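Long-range contacts in JamJ (Lyngbya majuscula, PDB 5DOZ), which probably acts as an NADPH-dependent enoyl reductase domain of a polyketide synthase, with a role in forming a cyclopropane ring: residues 32-37 and 86-91; 37-43 and 80-86; 100-104 and 132-137; 139-144 and 291-295. One frame throughout, in Å; residues are numbered along the deposited sequence.

All four contacts belong to an enoyl reductase of the medium-chain dehydrogenase type, in which a GroES-like part meets an NADPH-binding Rossmann part. Interactions 1 and 2 are continuous: they share Val37 and Gly86, and the loops of interaction 1 finish the strand pair of interaction 2. The next strand, 99-103, ties interaction 2 to interaction 3, with Ala80 O 2.6 Å from Val102 N. Interactions 3 and 4 both use helix 136-149, their centres about 11 Å apart, and Met101 CE lies 3.3 Å from Trp292 CZ2. The Ile137 side chain comes within about 3 Å of NADPH, and Thr141 OG1 is 3.3 Å from NDP C4N. The centres of interactions 1 and 4 are about 26 Å apart.

Interaction 1. Residues 32-37 and 86-91; sequences PGVGEV and GVGLGV
Gly86, near the end of strand 79-87, lies against Pro32, with Pro32 CG 3.9 Å from Gly86 C; Gly86 O approaches Val37 CA at 3.4 Å in a CA-H...O contact. Val87 forms an antiparallel, non-hydrogen-bonded pair with Val37 (CA-CA 4.7 Å), both side chains t and on the same face of the sheet. At Gly88 the strand has ended: Gly88 N donates to Glu36 O at 2.7 Å, and Gly88 CA sits 3.3 Å from Gly33 O, where a CB would clash. Leu89, in a type II turn from Gly88 to Val91, accepts through O from Gly35 N at 2.7 Å. Gly90 has positive phi (99°), as does Gly35 (71°) in the facing type II turn from Gly33 to Glu36, where Glu36 OE1 accepts from Gly33 N at 2.9 Å. Val91 points back across, Val91 CG2 3.7 Å from Gly35 CA and Val91 CG1 4.2 Å from Val37 CG2. Two type II turns thus lie side by side beyond an antiparallel strand pair of the GroES-like fold.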
# COMPACT_ATOMS: atom_id res chain seq x y z
N PRO A 32 4.31 -26.28 -7.06
CA PRO A 32 4.61 -25.25 -8.05
C PRO A 32 4.85 -25.88 -9.43
O PRO A 32 5.73 -26.73 -9.58
CB PRO A 32 5.90 -24.61 -7.52
CG PRO A 32 6.52 -25.66 -6.66
CD PRO A 32 5.38 -26.43 -6.06
N GLY A 33 4.03 -25.48 -10.40
CA GLY A 33 4.20 -25.95 -11.78
C GLY A 33 5.21 -25.10 -12.53
O GLY A 33 5.98 -24.35 -11.92
N VAL A 34 5.21 -25.22 -13.86
CA VAL A 34 6.12 -24.46 -14.72
C VAL A 34 5.94 -22.95 -14.53
O VAL A 34 4.83 -22.44 -14.56
CB VAL A 34 5.91 -24.84 -16.21
CG1 VAL A 34 6.73 -23.94 -17.13
CG2 VAL A 34 6.25 -26.30 -16.44
N GLY A 35 7.05 -22.25 -14.31
CA GLY A 35 7.03 -20.81 -14.10
C GLY A 35 6.45 -20.37 -12.76
O GLY A 35 6.01 -19.23 -12.61
N GLU A 36 6.43 -21.29 -11.79
CA GLU A 36 5.79 -21.01 -10.50
C GLU A 36 6.73 -21.25 -9.34
O GLU A 36 7.64 -22.08 -9.41
CB GLU A 36 4.51 -21.84 -10.33
CG GLU A 36 3.37 -21.42 -11.26
CD GLU A 36 2.07 -22.17 -10.99
OE1 GLU A 36 2.10 -23.42 -10.84
OE2 GLU A 36 1.01 -21.52 -10.92
N VAL A 37 6.51 -20.50 -8.26
CA VAL A 37 7.30 -20.60 -7.05
C VAL A 37 6.37 -20.85 -5.87
O VAL A 37 5.30 -20.24 -5.77
CB VAL A 37 8.14 -19.33 -6.80
CG1 VAL A 37 9.04 -19.49 -5.59
CG2 VAL A 37 8.98 -18.99 -8.03
N GLY A 86 9.80 -24.13 -2.84
CA GLY A 86 9.66 -24.89 -4.09
C GLY A 86 9.75 -24.03 -5.33
O GLY A 86 9.06 -23.01 -5.44
N VAL A 87 10.60 -24.43 -6.26
CA VAL A 87 10.76 -23.69 -7.51
C VAL A 87 10.41 -24.58 -8.69
O VAL A 87 11.02 -25.64 -8.88
CB VAL A 87 12.20 -23.15 -7.68
CG1 VAL A 87 12.29 -22.30 -8.94
CG2 VAL A 87 12.63 -22.33 -6.47
N GLY A 88 9.44 -24.15 -9.49
CA GLY A 88 9.04 -24.89 -10.68
C GLY A 88 10.03 -24.67 -11.82
O GLY A 88 10.90 -23.79 -11.74
N LEU A 89 9.88 -25.47 -12.87
CA LEU A 89 10.75 -25.38 -14.03
C LEU A 89 10.48 -24.11 -14.82
O LEU A 89 9.36 -23.59 -14.82
CB LEU A 89 10.57 -26.63 -14.91
CG LEU A 89 11.73 -27.08 -15.79
CD1 LEU A 89 13.03 -27.22 -15.00
CD2 LEU A 89 11.37 -28.40 -16.46
N GLY A 90 11.52 -23.59 -15.48
CA GLY A 90 11.42 -22.35 -16.23
C GLY A 90 11.94 -21.15 -15.46
O GLY A 90 12.42 -20.18 -16.05
N VAL A 91 11.84 -21.22 -14.13
CA VAL A 91 12.30 -20.16 -13.24
C VAL A 91 13.80 -20.29 -13.00
O VAL A 91 14.27 -21.35 -12.57
CB VAL A 91 11.58 -20.20 -11.88
CG1 VAL A 91 11.87 -18.95 -11.07
CG2 VAL A 91 10.08 -20.38 -12.07

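Interaction 2. Residues 37-43 and 80-86; sequences VKVQIQA and AVGVIVG
This is an antiparallel pairing of neighbouring strands in the GroES-like part, strand 37-43 being flanked beyond the pair by strand 112-115 and strand 80-86 by strand 99-103. The short axes approach to 4.4 Å at 142°, a strongly twisted pair. From one end, Lys38 N donates to Gly86 O (2.6 Å), while Lys38 O accepts from Val85 N (2.9 Å) and Gly86 N (3.2 Å). Val39 faces Ile84 without hydrogen bonds, CA-CA 4.4 Å. Gln40 N bonds to Val83 O at 2.7 Å and Val83 N to Gln40 O at 3.0 Å. Gly82 CA lies 3.1 Å from Gln40 O, too near for a CB. At the other end Val81 O accepts from Gln42 N (3.0 Å) and weakly from Ala43 N (3.4 Å), and Val81 N donates to Ala43 O (3.1 Å). Val39, Ile84 (m) and Val100 pack on one face; extended Lys38 reaches Asn29 from the other. Two classic beta bulges, Val85-Gly86 opposite Lys38 and Gln42-Ala43 opposite Val81, mark this twisted antiparallel pair of the GroES-like fold.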
# COMPACT_ATOMS: atom_id res chain seq x y z
N VAL A 37 6.51 -20.50 -8.26
CA VAL A 37 7.30 -20.60 -7.05
C VAL A 37 6.37 -20.85 -5.87
O VAL A 37 5.30 -20.24 -5.77
CB VAL A 37 8.14 -19.33 -6.80
CG1 VAL A 37 9.04 -19.49 -5.59
CG2 VAL A 37 8.98 -18.99 -8.03
N LYS A 38 6.78 -21.77 -4.99
CA LYS A 38 6.07 -22.01 -3.73
C LYS A 38 6.81 -21.29 -2.60
O LYS A 38 8.01 -21.49 -2.40
CB LYS A 38 5.98 -23.51 -3.45
CG LYS A 38 5.06 -23.88 -2.29
CD LYS A 38 4.87 -25.38 -2.19
CE LYS A 38 4.02 -25.75 -0.97
NZ LYS A 38 3.66 -27.20 -0.97
N VAL A 39 6.08 -20.45 -1.87
CA VAL A 39 6.67 -19.66 -0.79
C VAL A 39 6.01 -19.97 0.55
O VAL A 39 4.78 -19.95 0.65
CB VAL A 39 6.57 -18.14 -1.06
CG1 VAL A 39 7.21 -17.35 0.07
CG2 VAL A 39 7.22 -17.79 -2.40
N GLN A 40 6.82 -20.26 1.56
CA GLN A 40 6.33 -20.43 2.93
C GLN A 40 6.13 -19.05 3.57
O GLN A 40 7.11 -18.32 3.80
CB GLN A 40 7.30 -21.28 3.76
CG GLN A 40 7.03 -21.27 5.26
CD GLN A 40 8.19 -21.83 6.06
OE1 GLN A 40 9.02 -22.59 5.55
NE2 GLN A 40 8.25 -21.46 7.34
N ILE A 41 4.88 -18.71 3.85
CA ILE A 41 4.52 -17.39 4.37
C ILE A 41 4.89 -17.25 5.84
O ILE A 41 4.58 -18.12 6.65
CB ILE A 41 3.01 -17.10 4.18
CG1 ILE A 41 2.61 -17.15 2.70
CG2 ILE A 41 2.62 -15.77 4.81
CD1 ILE A 41 3.19 -16.04 1.83
N GLN A 42 5.54 -16.14 6.19
CA GLN A 42 5.99 -15.94 7.57
C GLN A 42 5.39 -14.73 8.29
O GLN A 42 5.24 -14.74 9.51
CB GLN A 42 7.53 -15.95 7.64
CG GLN A 42 8.11 -17.23 7.06
CD GLN A 42 9.54 -17.50 7.47
OE1 GLN A 42 10.46 -17.36 6.66
NE2 GLN A 42 9.74 -17.90 8.72
N ALA A 43 5.05 -13.68 7.54
CA ALA A 43 4.36 -12.51 8.11
C ALA A 43 3.58 -11.74 7.04
O ALA A 43 4.08 -11.54 5.94
CB ALA A 43 5.35 -11.59 8.84
N ALA A 80 3.45 -10.09 1.44
CA ALA A 80 3.98 -10.88 2.55
C ALA A 80 5.50 -10.94 2.53
O ALA A 80 6.15 -10.44 1.61
CB ALA A 80 3.41 -12.29 2.53
N VAL A 81 6.07 -11.55 3.56
CA VAL A 81 7.46 -11.96 3.53
C VAL A 81 7.47 -13.46 3.83
O VAL A 81 6.54 -13.97 4.45
CB VAL A 81 8.32 -11.16 4.54
CG1 VAL A 81 7.92 -11.45 5.98
CG2 VAL A 81 9.80 -11.44 4.32
N GLY A 82 8.51 -14.16 3.37
CA GLY A 82 8.63 -15.58 3.64
C GLY A 82 9.86 -16.20 3.04
O GLY A 82 10.84 -15.51 2.73
N VAL A 83 9.82 -17.52 2.86
CA VAL A 83 10.97 -18.27 2.38
C VAL A 83 10.53 -19.23 1.28
O VAL A 83 9.51 -19.91 1.40
CB VAL A 83 11.73 -18.97 3.55
CG1 VAL A 83 10.81 -19.90 4.34
CG2 VAL A 83 12.96 -19.72 3.04
N ILE A 84 11.29 -19.24 0.19
CA ILE A 84 11.03 -20.12 -0.94
C ILE A 84 11.25 -21.59 -0.55
O ILE A 84 12.31 -21.96 -0.03
CB ILE A 84 11.90 -19.72 -2.15
CG1 ILE A 84 11.52 -18.30 -2.62
CG2 ILE A 84 11.77 -20.74 -3.28
CD1 ILE A 84 12.29 -17.81 -3.83
N VAL A 85 10.24 -22.41 -0.80
CA VAL A 85 10.29 -23.83 -0.46
C VAL A 85 10.16 -24.72 -1.70
O VAL A 85 10.40 -25.93 -1.63
CB VAL A 85 9.20 -24.17 0.59
CG1 VAL A 85 7.81 -24.17 -0.03
CG2 VAL A 85 9.48 -25.50 1.27
N GLY A 86 9.80 -24.13 -2.84
CA GLY A 86 9.66 -24.89 -4.09
C GLY A 86 9.75 -24.03 -5.33
O GLY A 86 9.06 -23.01 -5.44

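Interaction 3. Residues 100-104 and 132-137; sequences VMVIG and AATIPI
Met101 lays its side chain over the turn of residues 132-135, Met101 SD being 3.7 Å from Ala132 O, 4.2 Å from Ala132 CB and 4.3 Å from Ile135 CB. This is strand-to-helix packing at the junction of the GroES-like and Rossmann parts of a medium-chain dehydrogenase fold, where strand 99-103 backs onto the turn leading into helix 136-149, chiefly Pro136 and Ile137. Met101 (m, t, m) and Ile103 point across the interface and Val102 away from it, as extended geometry requires. On the facing side a type I turn runs from Ala132 to Ile135, with Ile135 N bonded to Ala132 O at 3.2 Å. Pro136 fills the centre: Pro136 CG meets Met101 CB at 4.1 Å and Val102 O at 4.0 Å, and Pro136 CB meets Ile103 CG1 at 3.6 Å. The CA atoms of Ile103 and Pro136 are 6.0 Å apart. Ile137, whose side chain also comes within about 3 Å of bound NADPH, takes the m, m rotamer and sets Ile137 CD1 3.7 Å from Ile103 CG2.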
# COMPACT_ATOMS: atom_id res chain seq x y z
N VAL A 100 12.32 -13.80 0.73
CA VAL A 100 11.69 -12.94 -0.26
C VAL A 100 10.53 -12.16 0.32
O VAL A 100 9.92 -12.57 1.32
CB VAL A 100 11.21 -13.74 -1.50
CG1 VAL A 100 12.39 -14.40 -2.22
CG2 VAL A 100 10.19 -14.81 -1.12
N MET A 101 10.25 -11.01 -0.29
CA MET A 101 9.01 -10.31 -0.07
C MET A 101 8.07 -10.65 -1.22
O MET A 101 8.51 -10.76 -2.38
CB MET A 101 9.25 -8.80 -0.00
CG MET A 101 10.14 -8.38 1.16
SD MET A 101 10.70 -6.68 0.99
CE MET A 101 11.93 -6.85 -0.29
N VAL A 102 6.80 -10.86 -0.91
CA VAL A 102 5.79 -11.08 -1.93
C VAL A 102 5.05 -9.76 -2.15
O VAL A 102 4.78 -9.04 -1.19
CB VAL A 102 4.77 -12.18 -1.55
CG1 VAL A 102 3.80 -12.41 -2.70
CG2 VAL A 102 5.47 -13.47 -1.17
N ILE A 103 4.75 -9.45 -3.40
CA ILE A 103 3.98 -8.25 -3.75
C ILE A 103 2.93 -8.60 -4.80
O ILE A 103 3.25 -9.13 -5.86
CB ILE A 103 4.87 -7.10 -4.29
CG1 ILE A 103 6.23 -7.04 -3.59
CG2 ILE A 103 4.15 -5.76 -4.17
CD1 ILE A 103 7.37 -7.60 -4.42
N GLY A 104 1.67 -8.30 -4.49
CA GLY A 104 0.61 -8.31 -5.48
C GLY A 104 -0.12 -9.62 -5.70
O GLY A 104 -0.78 -9.80 -6.72
N ALA A 132 10.81 -6.09 7.07
CA ALA A 132 10.65 -6.13 5.62
C ALA A 132 9.19 -6.25 5.18
O ALA A 132 8.84 -5.90 4.06
CB ALA A 132 11.47 -7.28 5.03
N ALA A 133 8.35 -6.76 6.08
CA ALA A 133 6.91 -6.88 5.83
C ALA A 133 6.20 -5.52 5.73
O ALA A 133 5.08 -5.45 5.22
CB ALA A 133 6.25 -7.74 6.90
N THR A 134 6.85 -4.46 6.21
CA THR A 134 6.29 -3.10 6.14
C THR A 134 6.62 -2.37 4.83
O THR A 134 6.23 -1.20 4.65
CB THR A 134 6.76 -2.20 7.31
OG1 THR A 134 8.15 -1.89 7.15
CG2 THR A 134 6.53 -2.87 8.67
N ILE A 135 7.31 -3.04 3.92
CA ILE A 135 7.87 -2.36 2.73
C ILE A 135 7.02 -2.39 1.44
O ILE A 135 6.74 -1.34 0.88
CB ILE A 135 9.32 -2.83 2.44
CG1 ILE A 135 10.26 -2.33 3.54
CG2 ILE A 135 9.80 -2.34 1.07
CD1 ILE A 135 11.70 -2.81 3.40
N PRO A 136 6.61 -3.59 0.97
CA PRO A 136 6.16 -3.73 -0.43
C PRO A 136 5.06 -2.76 -0.88
O PRO A 136 5.36 -1.81 -1.60
CB PRO A 136 5.68 -5.18 -0.50
CG PRO A 136 6.47 -5.88 0.56
CD PRO A 136 6.55 -4.89 1.68
N ILE A 137 3.81 -2.99 -0.49
CA ILE A 137 2.73 -2.11 -0.94
C ILE A 137 2.95 -0.62 -0.62
O ILE A 137 2.81 0.21 -1.52
CB ILE A 137 1.33 -2.58 -0.47
CG1 ILE A 137 0.98 -3.96 -1.05
CG2 ILE A 137 0.26 -1.56 -0.82
CD1 ILE A 137 1.26 -4.14 -2.53

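Interaction 4. Residues 139-144 and 291-295; sequences FFTAYH and IWKKL. With NDP (NADPH dihydro-nicotinamide-adenine-dinucleotide phosphate), chain E.
Apolar contacts dominate between helix 139-144 and the end of helix 287-293. Ile291 (m, t) enters between Phe140 and Tyr143, one helical turn apart: Ile291 CG2 touches Phe140 CD2 at 3.7 Å and Tyr143 CD1 at 3.9 Å, while Ile291 CD1 reaches His144 CB at 4.0 Å. Beyond Ile291, Leu295 (m, t) packs with Leu295 CD1 4.1 Å from Phe139 CB and Leu295 CD2 3.8 Å from Tyr143 CD2. Phe140 and Ile291 bring the backbones nearest, CA to CA 6.7 Å. In the medium-chain dehydrogenase fold of this enoyl reductase, helix 136-149 runs past the nicotinamide, and Thr141, pointing away from this interface, places Thr141 OG1 3.3 Å from NDP C4N, the hydride-carrying carbon of NADPH; that hydroxyl is hydrogen-bonded to Ile137 O. Among ring contacts, Ile291 CG2 makes a CH-pi contact over the face of Phe140, 4.0 Å from its centroid. Phe140 (m) and Trp292 (t) meet rim to rim, planes at 15° and six-membered centroids 5.8 Å apart, with Phe140 CE1 3.6 Å from Trp292 CE3. At the exposed margin, Lys294 CD approaches Tyr143 OH at 3.2 Å, the aliphatic chain lying beside the t rotamer of the tyrosine.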
# COMPACT_ATOMS: atom_id res chain seq x y z
N PHE A 139 5.77 1.28 0.06
CA PHE A 139 6.87 1.89 -0.67
C PHE A 139 6.77 1.79 -2.19
O PHE A 139 7.12 2.74 -2.88
CB PHE A 139 8.22 1.38 -0.16
CG PHE A 139 8.71 2.10 1.07
CD1 PHE A 139 9.40 3.30 0.96
CD2 PHE A 139 8.45 1.59 2.34
CE1 PHE A 139 9.85 3.97 2.09
CE2 PHE A 139 8.89 2.25 3.47
CZ PHE A 139 9.60 3.45 3.35
N PHE A 140 6.30 0.65 -2.71
CA PHE A 140 6.10 0.52 -4.16
C PHE A 140 4.98 1.42 -4.67
O PHE A 140 5.09 1.97 -5.77
CB PHE A 140 5.83 -0.94 -4.56
CG PHE A 140 7.05 -1.83 -4.54
CD1 PHE A 140 7.84 -1.93 -3.40
CD2 PHE A 140 7.38 -2.58 -5.65
CE1 PHE A 140 8.95 -2.76 -3.38
CE2 PHE A 140 8.50 -3.41 -5.64
CZ PHE A 140 9.28 -3.51 -4.50
N THR A 141 3.91 1.59 -3.89
CA THR A 141 2.84 2.53 -4.25
C THR A 141 3.34 3.97 -4.17
O THR A 141 3.12 4.76 -5.09
CB THR A 141 1.59 2.36 -3.35
OG1 THR A 141 1.15 1.00 -3.38
CG2 THR A 141 0.44 3.27 -3.81
N ALA A 142 4.02 4.30 -3.07
CA ALA A 142 4.57 5.64 -2.88
C ALA A 142 5.59 5.97 -3.96
O ALA A 142 5.54 7.06 -4.54
CB ALA A 142 5.18 5.78 -1.49
N TYR A 143 6.49 5.03 -4.24
CA TYR A 143 7.50 5.25 -5.26
C TYR A 143 6.87 5.46 -6.63
O TYR A 143 7.18 6.45 -7.30
CB TYR A 143 8.53 4.11 -5.33
CG TYR A 143 9.62 4.38 -6.35
CD1 TYR A 143 9.41 4.13 -7.72
CD2 TYR A 143 10.86 4.91 -5.96
CE1 TYR A 143 10.40 4.39 -8.66
CE2 TYR A 143 11.85 5.17 -6.91
CZ TYR A 143 11.62 4.91 -8.25
OH TYR A 143 12.59 5.17 -9.19
N HIS A 144 5.99 4.55 -7.04
CA HIS A 144 5.37 4.65 -8.36
C HIS A 144 4.62 5.97 -8.54
O HIS A 144 4.82 6.68 -9.53
CB HIS A 144 4.45 3.46 -8.64
CG HIS A 144 3.96 3.40 -10.06
ND1 HIS A 144 4.79 3.14 -11.13
CD2 HIS A 144 2.72 3.55 -10.58
CE1 HIS A 144 4.09 3.15 -12.24
NE2 HIS A 144 2.83 3.40 -11.94
N ILE A 291 11.10 -1.10 -9.84
CA ILE A 291 10.95 -0.26 -8.65
C ILE A 291 11.92 -0.71 -7.56
O ILE A 291 12.62 0.11 -6.97
CB ILE A 291 9.50 -0.25 -8.12
CG1 ILE A 291 8.58 0.51 -9.09
CG2 ILE A 291 9.42 0.37 -6.72
CD1 ILE A 291 7.11 0.46 -8.72
N TRP A 292 11.99 -2.02 -7.32
CA TRP A 292 12.83 -2.56 -6.25
C TRP A 292 14.31 -2.30 -6.49
O TRP A 292 15.04 -2.01 -5.54
CB TRP A 292 12.57 -4.05 -6.03
CG TRP A 292 13.30 -4.58 -4.84
CD1 TRP A 292 14.20 -5.60 -4.82
CD2 TRP A 292 13.21 -4.09 -3.49
NE1 TRP A 292 14.66 -5.80 -3.54
CE2 TRP A 292 14.08 -4.88 -2.71
CE3 TRP A 292 12.48 -3.07 -2.87
CZ2 TRP A 292 14.23 -4.68 -1.33
CZ3 TRP A 292 12.63 -2.87 -1.50
CH2 TRP A 292 13.50 -3.67 -0.75
N LYS A 293 14.74 -2.42 -7.74
CA LYS A 293 16.10 -2.07 -8.15
C LYS A 293 16.45 -0.62 -7.80
O LYS A 293 17.61 -0.29 -7.58
CB LYS A 293 16.28 -2.27 -9.65
CG LYS A 293 17.00 -3.55 -10.04
CD LYS A 293 17.55 -3.45 -11.46
CE LYS A 293 18.70 -2.45 -11.52
NZ LYS A 293 18.97 -1.97 -12.90
N LYS A 294 15.43 0.24 -7.77
CA LYS A 294 15.62 1.65 -7.49
C LYS A 294 15.41 1.95 -6.00
O LYS A 294 15.54 3.10 -5.58
CB LYS A 294 14.69 2.52 -8.35
CG LYS A 294 14.65 2.12 -9.83
CD LYS A 294 14.65 3.32 -10.76
CE LYS A 294 14.18 2.96 -12.16
NZ LYS A 294 12.69 2.88 -12.23
N LEU A 295 15.11 0.92 -5.22
CA LEU A 295 14.82 1.09 -3.79
C LEU A 295 15.73 0.32 -2.84
O LEU A 295 16.01 0.81 -1.74
CB LEU A 295 13.36 0.74 -3.47
CG LEU A 295 12.25 1.77 -3.74
CD1 LEU A 295 10.91 1.20 -3.29
CD2 LEU A 295 12.51 3.11 -3.07
PA NDP E . -4.36 2.57 6.05
O1A NDP E . -5.59 1.90 6.64
O2A NDP E . -3.00 2.33 6.66
O5B NDP E . -4.59 4.16 6.06
C5B NDP E . -5.88 4.74 6.23
C4B NDP E . -5.66 6.10 6.88
O4B NDP E . -6.73 6.97 6.50
C3B NDP E . -5.67 6.04 8.40
O3B NDP E . -4.35 5.94 8.95
C2B NDP E . -6.26 7.37 8.80
O2B NDP E . -5.19 8.27 9.07
C1B NDP E . -6.98 7.89 7.57
N9A NDP E . -8.44 7.97 7.79
C8A NDP E . -9.21 7.05 8.39
N7A NDP E . -10.50 7.47 8.42
C5A NDP E . -10.55 8.67 7.82
C6A NDP E . -11.60 9.67 7.51
N6A NDP E . -12.89 9.45 7.85
N1A NDP E . -11.23 10.81 6.87
C2A NDP E . -9.95 11.05 6.52
N3A NDP E . -8.95 10.18 6.78
C4A NDP E . -9.19 9.00 7.41
O3 NDP E . -4.33 2.27 4.47
PN NDP E . -3.06 2.42 3.48
O1N NDP E . -2.18 3.54 3.94
O2N NDP E . -2.47 1.06 3.25
O5D NDP E . -3.75 2.88 2.10
C5D NDP E . -4.55 4.07 2.01
C4D NDP E . -5.53 3.97 0.84
O4D NDP E . -4.83 3.68 -0.38
C3D NDP E . -6.54 2.86 1.01
O3D NDP E . -7.78 3.34 0.50
C2D NDP E . -6.01 1.73 0.14
O2D NDP E . -7.03 0.82 -0.32
C1D NDP E . -5.34 2.49 -0.99
N1N NDP E . -4.25 1.74 -1.61
C2N NDP E . -4.19 1.71 -2.95
C3N NDP E . -3.06 1.27 -3.62
C7N NDP E . -2.94 1.47 -5.10
O7N NDP E . -2.26 0.72 -5.79
N7N NDP E . -3.60 2.49 -5.65
C4N NDP E . -2.02 0.45 -2.88
C5N NDP E . -2.13 0.67 -1.43
C6N NDP E . -3.27 1.22 -0.85
P2B NDP E . -5.41 9.55 9.99
O1X NDP E . -5.91 9.01 11.31
O2X NDP E . -4.03 10.14 10.02
O3X NDP E . -6.42 10.40 9.24